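PDB 5B04: translation initiation factor eIF2B subunit epsilon from Schizosaccharomyces pombe, which forms part of the eIF2B complex, which catalyses the exchange of GDP for GTP on the gamma subunit of initiation factor eIF2. Local coordinates for residues T168-K181 and H209-Q222. Sequence-based numbering, arbitrary orientation.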
ATOM      1  N   THR I 168      18.327  44.322 -17.352  1.00 69.32           N
ATOM      2  CA  THR I 168      19.439  44.699 -16.488  1.00 66.94           C
ATOM      3  C   THR I 168      20.616  45.185 -17.330  1.00 70.95           C
ATOM      4  O   THR I 168      21.470  45.935 -16.856  1.00 68.52           O
ATOM      5  CB  THR I 168      19.886  43.523 -15.599  1.00 57.05           C
ATOM      6  OG1 THR I 168      18.734  42.836 -15.096  1.00 69.01           O
ATOM      7  CG2 THR I 168      20.729  44.017 -14.432  1.00 61.24           C
ATOM      8  N   ARG I 169      20.646  44.756 -18.588  1.00 67.92           N
ATOM      9  CA  ARG I 169      21.711  45.133 -19.509  1.00 64.63           C
ATOM     10  C   ARG I 169      21.446  46.505 -20.124  1.00 72.96           C
ATOM     11  O   ARG I 169      20.884  46.606 -21.216  1.00 67.57           O
ATOM     12  CB  ARG I 169      21.859  44.079 -20.610  1.00 62.82           C
ATOM     13  CG  ARG I 169      23.110  44.222 -21.466  1.00 70.30           C
ATOM     14  CD  ARG I 169      23.214  43.077 -22.463  1.00 69.36           C
ATOM     15  NE  ARG I 169      24.511  43.036 -23.135  1.00 72.85           N
ATOM     16  CZ  ARG I 169      24.735  43.488 -24.364  1.00 72.79           C
ATOM     17  NH1 ARG I 169      23.746  44.018 -25.069  1.00 69.65           N
ATOM     18  NH2 ARG I 169      25.949  43.406 -24.891  1.00 75.76           N
ATOM     19  N   ALA I 170      21.851  47.556 -19.418  1.00 76.80           N
ATOM     20  CA  ALA I 170      21.678  48.919 -19.911  1.00 68.11           C
ATOM     21  C   ALA I 170      22.764  49.269 -20.924  1.00 82.90           C
ATOM     22  O   ALA I 170      23.456  48.385 -21.426  1.00 86.45           O
ATOM     23  CB  ALA I 170      21.684  49.907 -18.757  1.00 70.48           C
ATOM     24  N   ARG I 171      22.918  50.557 -21.218  1.00 94.46           N
ATOM     25  CA  ARG I 171      23.819  50.990 -22.283  1.00 97.28           C
ATOM     26  C   ARG I 171      25.296  50.849 -21.914  1.00 81.30           C
ATOM     27  O   ARG I 171      26.111  50.458 -22.751  1.00 84.66           O
ATOM     28  CB  ARG I 171      23.520  52.438 -22.675  1.00101.90           C
ATOM     29  CG  ARG I 171      24.281  52.910 -23.906  1.00113.08           C
ATOM     30  CD  ARG I 171      24.105  51.945 -25.072  1.00115.20           C
ATOM     31  NE  ARG I 171      22.814  52.101 -25.738  1.00109.67           N
ATOM     32  CZ  ARG I 171      22.403  51.348 -26.753  1.00117.65           C
ATOM     33  NH1 ARG I 171      23.178  50.379 -27.222  1.00119.65           N
ATOM     34  NH2 ARG I 171      21.214  51.563 -27.302  1.00122.02           N
ATOM     35  N   THR I 172      25.641  51.170 -20.670  1.00 74.18           N
ATOM     36  CA  THR I 172      27.012  50.996 -20.195  1.00 79.23           C
ATOM     37  C   THR I 172      27.384  49.518 -20.212  1.00 70.23           C
ATOM     38  O   THR I 172      28.493  49.145 -20.600  1.00 69.58           O
ATOM     39  CB  THR I 172      27.198  51.565 -18.771  1.00 89.96           C
ATOM     40  OG1 THR I 172      27.200  52.997 -18.821  1.00 83.05           O
ATOM     41  CG2 THR I 172      28.510  51.090 -18.161  1.00 73.71           C
ATOM     42  N   GLU I 173      26.436  48.679 -19.807  1.00 85.32           N
ATOM     43  CA  GLU I 173      26.651  47.239 -19.749  1.00 79.43           C
ATOM     44  C   GLU I 173      26.590  46.603 -21.137  1.00 71.27           C
ATOM     45  O   GLU I 173      27.106  45.506 -21.348  1.00 69.31           O
ATOM     46  CB  GLU I 173      25.622  46.582 -18.823  1.00 66.26           C
ATOM     47  CG  GLU I 173      25.781  46.928 -17.345  1.00 69.89           C
ATOM     48  CD  GLU I 173      25.338  48.342 -17.015  1.00 80.67           C
ATOM     49  OE1 GLU I 173      24.627  48.953 -17.840  1.00 79.79           O
ATOM     50  OE2 GLU I 173      25.702  48.844 -15.930  1.00 78.78           O
ATOM     51  N   SER I 174      25.958  47.296 -22.080  1.00 74.45           N
ATOM     52  CA  SER I 174      25.840  46.796 -23.446  1.00 75.11           C
ATOM     53  C   SER I 174      27.154  46.952 -24.202  1.00 78.12           C
ATOM     54  O   SER I 174      27.498  48.047 -24.647  1.00 78.07           O
ATOM     55  CB  SER I 174      24.717  47.519 -24.193  1.00 82.95           C
ATOM     56  OG  SER I 174      24.561  47.002 -25.503  1.00 85.11           O
ATOM     57  N   SER I 175      27.883  45.850 -24.345  1.00 79.77           N
ATOM     58  CA  SER I 175      29.172  45.866 -25.023  1.00 74.48           C
ATOM     59  C   SER I 175      29.416  44.562 -25.775  1.00 85.52           C
ATOM     60  O   SER I 175      28.892  43.513 -25.401  1.00 90.88           O
ATOM     61  CB  SER I 175      30.302  46.106 -24.018  1.00 81.72           C
ATOM     62  OG  SER I 175      30.062  47.267 -23.241  1.00 93.05           O
ATOM     63  N   VAL I 176      30.212  44.635 -26.837  1.00 77.03           N
ATOM     64  CA  VAL I 176      30.578  43.443 -27.593  1.00 68.72           C
ATOM     65  C   VAL I 176      31.938  42.917 -27.154  1.00 69.62           C
ATOM     66  O   VAL I 176      32.942  43.627 -27.222  1.00 78.92           O
ATOM     67  CB  VAL I 176      30.612  43.712 -29.109  1.00 73.89           C
ATOM     68  CG1 VAL I 176      31.128  42.487 -29.852  1.00 59.49           C
ATOM     69  CG2 VAL I 176      29.233  44.096 -29.612  1.00 64.73           C
ATOM     70  N   PHE I 177      31.961  41.669 -26.699  1.00 73.60           N
ATOM     71  CA  PHE I 177      33.202  41.012 -26.317  1.00 67.03           C
ATOM     72  C   PHE I 177      33.578  39.944 -27.337  1.00 67.58           C
ATOM     73  O   PHE I 177      32.714  39.222 -27.835  1.00 80.25           O
ATOM     74  CB  PHE I 177      33.081  40.382 -24.926  1.00 62.24           C
ATOM     75  CG  PHE I 177      33.052  41.378 -23.801  1.00 65.51           C
ATOM     76  CD1 PHE I 177      31.901  42.095 -23.518  1.00 79.15           C
ATOM     77  CD2 PHE I 177      34.172  41.583 -23.013  1.00 72.14           C
ATOM     78  CE1 PHE I 177      31.874  43.007 -22.478  1.00 74.73           C
ATOM     79  CE2 PHE I 177      34.151  42.491 -21.972  1.00 74.85           C
ATOM     80  CZ  PHE I 177      32.999  43.205 -21.704  1.00 77.84           C
ATOM     81  N   VAL I 178      34.864  39.853 -27.651  1.00 59.19           N
ATOM     82  CA  VAL I 178      35.371  38.762 -28.475  1.00 65.45           C
ATOM     83  C   VAL I 178      36.411  37.994 -27.674  1.00 69.23           C
ATOM     84  O   VAL I 178      37.509  38.490 -27.422  1.00 78.97           O
ATOM     85  CB  VAL I 178      35.982  39.262 -29.792  1.00 67.98           C
ATOM     86  CG1 VAL I 178      36.551  38.097 -30.586  1.00 65.86           C
ATOM     87  CG2 VAL I 178      34.941  40.012 -30.608  1.00 63.50           C
ATOM     88  N   ILE I 179      36.054  36.781 -27.268  1.00 67.57           N
ATOM     89  CA  ILE I 179      36.847  36.040 -26.297  1.00 64.58           C
ATOM     90  C   ILE I 179      37.375  34.719 -26.851  1.00 70.86           C
ATOM     91  O   ILE I 179      36.680  34.021 -27.589  1.00 84.07           O
ATOM     92  CB  ILE I 179      36.020  35.751 -25.028  1.00 54.80           C
ATOM     93  CG1 ILE I 179      35.048  36.901 -24.748  1.00 44.97           C
ATOM     94  CG2 ILE I 179      36.928  35.513 -23.840  1.00 65.93           C
ATOM     95  CD1 ILE I 179      34.223  36.714 -23.496  1.00 53.29           C
ATOM     96  N   ASP I 180      38.612  34.386 -26.493  1.00 74.62           N
ATOM     97  CA  ASP I 180      39.187  33.088 -26.826  1.00 79.25           C
ATOM     98  C   ASP I 180      38.455  32.014 -26.029  1.00 80.55           C
ATOM     99  O   ASP I 180      38.518  31.997 -24.802  1.00 78.40           O
ATOM    100  CB  ASP I 180      40.689  33.069 -26.530  1.00 75.82           C
ATOM    101  CG  ASP I 180      41.410  31.908 -27.195  1.00 85.88           C
ATOM    102  OD1 ASP I 180      40.843  30.796 -27.257  1.00 92.41           O
ATOM    103  OD2 ASP I 180      42.552  32.110 -27.658  1.00 87.78           O
ATOM    104  N   LYS I 181      37.767  31.118 -26.730  1.00 81.61           N
ATOM    105  CA  LYS I 181      36.841  30.180 -26.096  1.00 81.48           C
ATOM    106  C   LYS I 181      37.471  29.246 -25.062  1.00 84.88           C
ATOM    107  O   LYS I 181      36.760  28.649 -24.254  1.00 86.22           O
ATOM    108  CB  LYS I 181      36.140  29.339 -27.164  1.00 80.08           C
ATOM    109  CG  LYS I 181      35.032  30.073 -27.895  1.00 92.24           C
ATOM    110  CD  LYS I 181      34.177  29.107 -28.694  1.00 93.78           C
ATOM    111  CE  LYS I 181      33.566  28.042 -27.797  1.00 92.69           C
ATOM    112  NZ  LYS I 181      32.750  27.066 -28.569  1.00102.72           N
ATOM    113  N   HIS I 209      44.894  32.891 -32.364  1.00123.77           N
ATOM    114  CA  HIS I 209      43.982  32.280 -31.396  1.00118.23           C
ATOM    115  C   HIS I 209      43.377  30.912 -31.709  1.00123.71           C
ATOM    116  O   HIS I 209      43.517  30.001 -30.907  1.00124.73           O
ATOM    117  CB  HIS I 209      42.911  33.182 -30.838  1.00106.08           C
ATOM    118  CG  HIS I 209      43.468  34.304 -30.048  1.00100.21           C
ATOM    119  ND1 HIS I 209      44.009  34.125 -28.799  1.00102.02           N
ATOM    120  CD2 HIS I 209      43.618  35.610 -30.343  1.00 98.35           C
ATOM    121  CE1 HIS I 209      44.450  35.279 -28.347  1.00101.90           C
ATOM    122  NE2 HIS I 209      44.222  36.198 -29.263  1.00106.99           N
ATOM    123  N   GLU I 210      42.672  30.805 -32.828  1.00116.83           N
ATOM    124  CA  GLU I 210      42.129  29.551 -33.375  1.00115.46           C
ATOM    125  C   GLU I 210      40.782  29.114 -32.806  1.00 99.53           C
ATOM    126  O   GLU I 210      40.361  28.003 -33.053  1.00107.25           O
ATOM    127  CB  GLU I 210      42.991  28.346 -32.967  1.00114.25           C
ATOM    128  CG  GLU I 210      43.747  27.630 -34.065  1.00107.94           C
ATOM    129  CD  GLU I 210      43.975  26.172 -33.718  1.00119.10           C
ATOM    130  OE1 GLU I 210      43.187  25.626 -32.929  1.00110.64           O
ATOM    131  OE2 GLU I 210      44.933  25.567 -34.227  1.00122.15           O
ATOM    132  N   GLU I 211      40.078  29.978 -32.093  1.00101.14           N
ATOM    133  CA  GLU I 211      38.704  29.671 -31.723  1.00 96.84           C
ATOM    134  C   GLU I 211      38.364  31.040 -31.177  1.00 92.86           C
ATOM    135  O   GLU I 211      39.210  31.673 -30.588  1.00113.37           O
ATOM    136  CB  GLU I 211      38.400  28.409 -30.931  1.00101.52           C
ATOM    137  CG  GLU I 211      37.081  27.752 -31.286  1.00 94.03           C
ATOM    138  CD  GLU I 211      36.948  26.371 -30.698  1.00108.16           C
ATOM    139  OE1 GLU I 211      36.123  26.170 -29.789  1.00 91.63           O
ATOM    140  OE2 GLU I 211      37.679  25.477 -31.147  1.00127.59           O
ATOM    141  N   LEU I 212      37.134  31.496 -31.340  1.00 77.98           N
ATOM    142  CA  LEU I 212      36.811  32.858 -30.956  1.00 86.70           C
ATOM    143  C   LEU I 212      35.323  33.025 -30.830  1.00 89.15           C
ATOM    144  O   LEU I 212      34.593  32.696 -31.742  1.00 97.41           O
ATOM    145  CB  LEU I 212      37.345  33.999 -31.793  1.00 86.81           C
ATOM    146  CG  LEU I 212      38.794  34.385 -31.578  1.00 80.76           C
ATOM    147  CD1 LEU I 212      39.220  35.373 -32.637  1.00 89.56           C
ATOM    148  CD2 LEU I 212      38.962  35.002 -30.214  1.00 75.81           C
ATOM    149  N   GLU I 213      34.875  33.584 -29.717  1.00 87.37           N
ATOM    150  CA  GLU I 213      33.463  33.827 -29.523  1.00 84.94           C
ATOM    151  C   GLU I 213      33.146  35.299 -29.443  1.00 75.68           C
ATOM    152  O   GLU I 213      33.613  35.983 -28.572  1.00 69.13           O
ATOM    153  CB  GLU I 213      33.005  33.148 -28.243  1.00 76.82           C
ATOM    154  CG  GLU I 213      31.509  32.959 -28.129  1.00 79.95           C
ATOM    155  CD  GLU I 213      31.132  32.040 -26.998  1.00 85.74           C
ATOM    156  OE1 GLU I 213      29.996  31.552 -26.967  1.00 89.09           O
ATOM    157  OE2 GLU I 213      31.979  31.799 -26.137  1.00 87.13           O
ATOM    158  N   VAL I 214      32.305  35.764 -30.348  1.00 77.00           N
ATOM    159  CA  VAL I 214      31.794  37.129 -30.351  1.00 71.15           C
ATOM    160  C   VAL I 214      30.490  37.174 -29.566  1.00 75.87           C
ATOM    161  O   VAL I 214      29.496  36.568 -29.965  1.00 78.72           O
ATOM    162  CB  VAL I 214      31.558  37.651 -31.778  1.00 61.28           C
ATOM    163  CG1 VAL I 214      31.032  39.077 -31.737  1.00 63.44           C
ATOM    164  CG2 VAL I 214      32.841  37.573 -32.588  1.00 66.89           C
ATOM    165  N   ARG I 215      30.494  37.893 -28.449  1.00 66.54           N
ATOM    166  CA  ARG I 215      29.370  37.842 -27.524  1.00 64.59           C
ATOM    167  C   ARG I 215      28.718  39.201 -27.281  1.00 73.51           C
ATOM    168  O   ARG I 215      29.328  40.107 -26.712  1.00 77.20           O
ATOM    169  CB  ARG I 215      29.823  37.241 -26.192  1.00 62.32           C
ATOM    170  CG  ARG I 215      30.501  35.890 -26.334  1.00 68.35           C
ATOM    171  CD  ARG I 215      30.625  35.179 -24.999  1.00 79.09           C
ATOM    172  NE  ARG I 215      29.321  34.804 -24.462  1.00 72.73           N
ATOM    173  CZ  ARG I 215      29.147  34.004 -23.415  1.00 75.83           C
ATOM    174  NH1 ARG I 215      30.196  33.486 -22.791  1.00 78.76           N
ATOM    175  NH2 ARG I 215      27.922  33.717 -22.995  1.00 73.71           N
ATOM    176  N   ASN I 216      27.470  39.328 -27.720  1.00 67.90           N
ATOM    177  CA  ASN I 216      26.664  40.509 -27.441  1.00 66.60           C
ATOM    178  C   ASN I 216      25.623  40.176 -26.374  1.00 70.13           C
ATOM    179  O   ASN I 216      24.675  40.928 -26.146  1.00 68.31           O
ATOM    180  CB  ASN I 216      25.992  41.015 -28.721  1.00 62.47           C
ATOM    181  CG  ASN I 216      25.361  42.385 -28.552  1.00 68.89           C
ATOM    182  OD1 ASN I 216      25.687  43.121 -27.621  1.00 72.79           O
ATOM    183  ND2 ASN I 216      24.446  42.730 -29.450  1.00 87.14           N
ATOM    184  N   ASP I 217      25.816  39.036 -25.719  1.00 69.48           N
ATOM    185  CA  ASP I 217      24.879  38.563 -24.707  1.00 64.64           C
ATOM    186  C   ASP I 217      25.398  38.808 -23.294  1.00 77.56           C
ATOM    187  O   ASP I 217      24.791  38.365 -22.320  1.00 77.28           O
ATOM    188  CB  ASP I 217      24.600  37.071 -24.899  1.00 73.72           C
ATOM    189  CG  ASP I 217      25.844  36.219 -24.738  1.00 77.55           C
ATOM    190  OD1 ASP I 217      26.875  36.551 -25.357  1.00 79.51           O
ATOM    191  OD2 ASP I 217      25.795  35.223 -23.986  1.00 79.01           O
ATOM    192  N   LEU I 218      26.516  39.513 -23.183  1.00 86.17           N
ATOM    193  CA  LEU I 218      27.161  39.698 -21.889  1.00 78.62           C
ATOM    194  C   LEU I 218      26.793  41.019 -21.220  1.00 67.79           C
ATOM    195  O   LEU I 218      26.637  42.045 -21.882  1.00 70.78           O
ATOM    196  CB  LEU I 218      28.681  39.606 -22.041  1.00 68.84           C
ATOM    197  CG  LEU I 218      29.217  38.257 -22.515  1.00 66.14           C
ATOM    198  CD1 LEU I 218      30.738  38.259 -22.543  1.00 75.13           C
ATOM    199  CD2 LEU I 218      28.692  37.136 -21.631  1.00 70.35           C
ATOM    200  N   ILE I 219      26.650  40.976 -19.899  1.00 62.77           N
ATOM    201  CA  ILE I 219      26.481  42.182 -19.101  1.00 69.03           C
ATOM    202  C   ILE I 219      27.827  42.604 -18.524  1.00 79.61           C
ATOM    203  O   ILE I 219      28.435  41.872 -17.742  1.00 77.91           O
ATOM    204  CB  ILE I 219      25.472  41.980 -17.953  1.00 61.81           C
ATOM    205  CG1 ILE I 219      24.045  41.919 -18.501  1.00 72.70           C
ATOM    206  CG2 ILE I 219      25.589  43.104 -16.935  1.00 62.57           C
ATOM    207  CD1 ILE I 219      22.980  41.869 -17.424  1.00 68.53           C
ATOM    208  N   ASP I 220      28.295  43.783 -18.921  1.00 78.73           N
ATOM    209  CA  ASP I 220      29.561  44.300 -18.421  1.00 75.59           C
ATOM    210  C   ASP I 220      29.363  44.909 -17.038  1.00 71.43           C
ATOM    211  O   ASP I 220      29.014  46.082 -16.907  1.00 74.33           O
ATOM    212  CB  ASP I 220      30.144  45.332 -19.390  1.00 83.89           C
ATOM    213  CG  ASP I 220      31.547  45.764 -19.009  1.00 76.61           C
ATOM    214  OD1 ASP I 220      32.162  45.112 -18.140  1.00 74.21           O
ATOM    215  OD2 ASP I 220      32.040  46.756 -19.589  1.00 79.65           O
ATOM    216  N   CYS I 221      29.588  44.097 -16.010  1.00 67.82           N
ATOM    217  CA  CYS I 221      29.388  44.523 -14.629  1.00 66.43           C
ATOM    218  C   CYS I 221      30.417  45.562 -14.207  1.00 76.62           C
ATOM    219  O   CYS I 221      30.198  46.309 -13.254  1.00 74.64           O
ATOM    220  CB  CYS I 221      29.453  43.318 -13.688  1.00 67.17           C
ATOM    221  SG  CYS I 221      28.508  41.883 -14.245  1.00 82.27           S
ATOM    222  N   GLN I 222      31.536  45.593 -14.925  1.00 80.58           N
ATOM    223  CA  GLN I 222      32.667  46.460 -14.604  1.00 64.47           C
ATOM    224  C   GLN I 222      33.170  46.201 -13.185  1.00 58.62           C
ATOM    225  O   GLN I 222      33.606  47.117 -12.487  1.00 72.67           O
ATOM    226  CB  GLN I 222      32.297  47.932 -14.791  1.00 59.65           C
ATOM    227  CG  GLN I 222      31.720  48.235 -16.164  1.00 78.62           C
ATOM    228  CD  GLN I 222      32.285  49.502 -16.772  1.00 80.71           C
ATOM    229  OE1 GLN I 222      32.986  50.265 -16.108  1.00 99.53           O
ATOM    230  NE2 GLN I 222      31.985  49.730 -18.046  1.00 74.29           N
TER
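H209, closing helix 204-209, gives a weak hydrogen bond from ND1 to D180 OD2 (2.7 Å), OD2 lying at the ring's edge. Strand 212-215 then runs antiparallel to 175-179. L212 CD2 rests against V178 CG1; E213 trades two backbone hydrogen bonds with I179. V214 and V178 form a non-hydrogen-bonded pair, CG2 to CG2 at 3.8 Å, compact beta-branched residues suiting extended backbone and close packing. R215 trades two backbone bonds with F177.

At the bend, R169 reaches across, CG anti to the backbone N (chi1 -169°) and the chain straight from CG to NE. NH2 hydrogen-bonds N216 OD1 (2.8 Å), the guanidinium and amide planes 72° apart, while N216 ND2 bonds L225 O of the gamma subunit. D217 is gripped side-on by R215. L218 O, in the guanidinium plane, accepts a nearly straight bond from R169 NE (2.7 Å); L218 CD1 fills the apolar side beside F177 CB and I179 CD1. Shortening R169 to alanine would probably leave the bend less firmly tied, both acceptors losing its donors. I219 slides past R169, CG1 to CB at 3.7 Å, and D220 N hydrogen-bonds E173 O.

Strand 186-191 flanks 175-179 within the nucleotidyl-transferase-like domain, strand 260-266 packs on F177 and L218, and residues 212-215 pair with a gamma-subunit strand, continuing the sheet across the interface.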